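Local coordinates for putative agmatinase (Clostridium difficile, PDB 3LHL), which probably hydrolyses agmatine to putrescine and urea at a manganese centre, at residues L10-V15 and E269-I274. Sequence-based numbering, arbitrary orientation.
Sequences LIVFGV and ELCLII
L10 reaches across from the first strand of the chain and lays its two methyl groups on successive parts of one helix face, CD2 over C271 and CD1 against I274. The closer touch is on the helix backbone itself: CD2 lies 3.7 Å from CA of C271, with SG of the same residue only slightly farther off at 3.9 Å. The leucine gets there because CG stands anti to the backbone N (chi1 -176°), which carries the fork out from the strand. Its other branch, CD1, comes within 4.1 Å of the branch methyl CG2 of I274, three residues, nearly a turn, further along the helix, and these two side chains cross at about a right angle. V12, two residues along the same strand face, adds a smaller touch: its CG2 approaches SG of C271 at 4.0 Å. The sulfur thus sits near methyls of both L10 and V12, and with no hydrogen bond joining the two segments the contact is held by apolar packing alone. It is small, 166 Å² in all, but mostly buried, and lies away from the manganese ligands. The side chain of V12 also touches I57 and lies about 4 Å from a bound MPD molecule, probably from the crystallisation liquor.

The helix segment, part of the last helix of the chain, runs nearly antiparallel to the strand, at 161°, as helices covering a parallel sheet in alpha/beta folds generally do. Strand 10-15 lies between strands 57-62 and 90-95, bonded through its backbone to both; F92 of the latter also touches C271 and L270, while helix 229-235 packs against helix 258-278 through F231 and I234.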
loop_
_atom_site.group_PDB
_atom_site.type_symbol
_atom_site.label_atom_id
_atom_site.label_comp_id
_atom_site.label_asym_id
_atom_site.label_seq_id
_atom_site.Cartn_x
_atom_site.Cartn_y
_atom_site.Cartn_z
ATOM N N LEU A 10 16.243 -0.753 -0.082
ATOM C CA LEU A 10 14.829 -1.114 -0.112
ATOM C C LEU A 10 14.681 -2.597 0.229
ATOM O O LEU A 10 15.257 -3.461 -0.442
ATOM C CB LEU A 10 14.247 -0.835 -1.500
ATOM C CG LEU A 10 12.745 -1.046 -1.728
ATOM C CD1 LEU A 10 11.934 -0.145 -0.797
ATOM C CD2 LEU A 10 12.412 -0.745 -3.191
ATOM N N ILE A 11 13.916 -2.880 1.278
ATOM C CA ILE A 11 13.692 -4.246 1.735
ATOM C C ILE A 11 12.234 -4.633 1.499
ATOM O O ILE A 11 11.322 -4.114 2.153
ATOM C CB ILE A 11 14.013 -4.385 3.240
ATOM C CG1 ILE A 11 15.406 -3.807 3.528
ATOM C CG2 ILE A 11 13.932 -5.851 3.663
ATOM C CD1 ILE A 11 16.538 -4.474 2.761
ATOM N N VAL A 12 12.035 -5.548 0.558
ATOM C CA VAL A 12 10.713 -6.031 0.179
ATOM C C VAL A 12 10.400 -7.331 0.903
ATOM O O VAL A 12 11.202 -8.265 0.888
ATOM C CB VAL A 12 10.645 -6.319 -1.337
ATOM C CG1 VAL A 12 9.247 -6.750 -1.721
ATOM C CG2 VAL A 12 11.084 -5.095 -2.124
ATOM N N PHE A 13 9.234 -7.397 1.536
ATOM C CA PHE A 13 8.847 -8.611 2.238
ATOM C C PHE A 13 7.345 -8.807 2.139
ATOM O O PHE A 13 6.585 -7.846 1.983
ATOM C CB PHE A 13 9.321 -8.574 3.707
ATOM C CG PHE A 13 8.644 -7.532 4.554
ATOM C CD1 PHE A 13 7.569 -7.873 5.371
ATOM C CD2 PHE A 13 9.090 -6.213 4.546
ATOM C CE1 PHE A 13 6.944 -6.917 6.173
ATOM C CE2 PHE A 13 8.473 -5.245 5.341
ATOM C CZ PHE A 13 7.397 -5.599 6.158
ATOM N N GLY A 14 6.924 -10.063 2.199
ATOM C CA GLY A 14 5.512 -10.366 2.102
ATOM C C GLY A 14 4.896 -10.676 3.445
ATOM O O GLY A 14 5.582 -11.121 4.367
ATOM N N VAL A 15 3.598 -10.418 3.547
ATOM C CA VAL A 15 2.832 -10.672 4.763
ATOM C C VAL A 15 1.517 -11.301 4.328
ATOM O O VAL A 15 0.549 -10.591 4.031
ATOM C CB VAL A 15 2.520 -9.367 5.534
ATOM C CG1 VAL A 15 1.673 -9.684 6.760
ATOM C CG2 VAL A 15 3.814 -8.678 5.949
ATOM N N GLU A 269 7.436 -1.119 -10.726
ATOM C CA GLU A 269 7.507 0.328 -10.910
ATOM C C GLU A 269 7.779 1.058 -9.594
ATOM O O GLU A 269 8.560 2.011 -9.557
ATOM C CB GLU A 269 6.213 0.856 -11.545
ATOM C CG GLU A 269 5.743 0.068 -12.768
ATOM C CD GLU A 269 6.761 0.041 -13.904
ATOM O OE1 GLU A 269 6.566 0.763 -14.909
ATOM O OE2 GLU A 269 7.758 -0.703 -13.792
ATOM N N LEU A 270 7.137 0.612 -8.517
ATOM C CA LEU A 270 7.338 1.246 -7.220
ATOM C C LEU A 270 8.758 1.048 -6.713
ATOM O O LEU A 270 9.351 1.973 -6.173
ATOM C CB LEU A 270 6.332 0.712 -6.198
ATOM C CG LEU A 270 4.906 1.251 -6.370
ATOM C CD1 LEU A 270 3.976 0.581 -5.380
ATOM C CD2 LEU A 270 4.906 2.762 -6.163
ATOM N N CYS A 271 9.303 -0.154 -6.882
ATOM C CA CYS A 271 10.669 -0.414 -6.447
ATOM C C CYS A 271 11.597 0.508 -7.228
ATOM O O CYS A 271 12.488 1.137 -6.663
ATOM C CB CYS A 271 11.061 -1.873 -6.704
ATOM S SG CYS A 271 10.370 -3.070 -5.533
ATOM N N LEU A 272 11.381 0.585 -8.537
ATOM C CA LEU A 272 12.203 1.435 -9.382
ATOM C C LEU A 272 12.151 2.883 -8.898
ATOM O O LEU A 272 13.181 3.505 -8.640
ATOM C CB LEU A 272 11.728 1.340 -10.833
ATOM C CG LEU A 272 12.019 -0.011 -11.494
ATOM C CD1 LEU A 272 11.367 -0.082 -12.864
ATOM C CD2 LEU A 272 13.527 -0.203 -11.600
ATOM N N ILE A 273 10.941 3.404 -8.758
ATOM C CA ILE A 273 10.734 4.773 -8.309
ATOM C C ILE A 273 11.434 5.089 -6.988
ATOM O O ILE A 273 12.137 6.090 -6.874
ATOM C CB ILE A 273 9.213 5.063 -8.199
ATOM C CG1 ILE A 273 8.788 5.926 -9.380
ATOM C CG2 ILE A 273 8.864 5.722 -6.874
ATOM C CD1 ILE A 273 9.144 5.326 -10.706
ATOM N N ILE A 274 11.242 4.230 -5.994
ATOM C CA ILE A 274 11.848 4.443 -4.688
ATOM C C ILE A 274 13.361 4.243 -4.749
ATOM O O ILE A 274 14.123 5.061 -4.231
ATOM C CB ILE A 274 11.235 3.482 -3.633
ATOM C CG1 ILE A 274 9.728 3.718 -3.534
ATOM C CG2 ILE A 274 11.876 3.713 -2.270
ATOM C CD1 ILE A 274 9.008 2.703 -2.679
#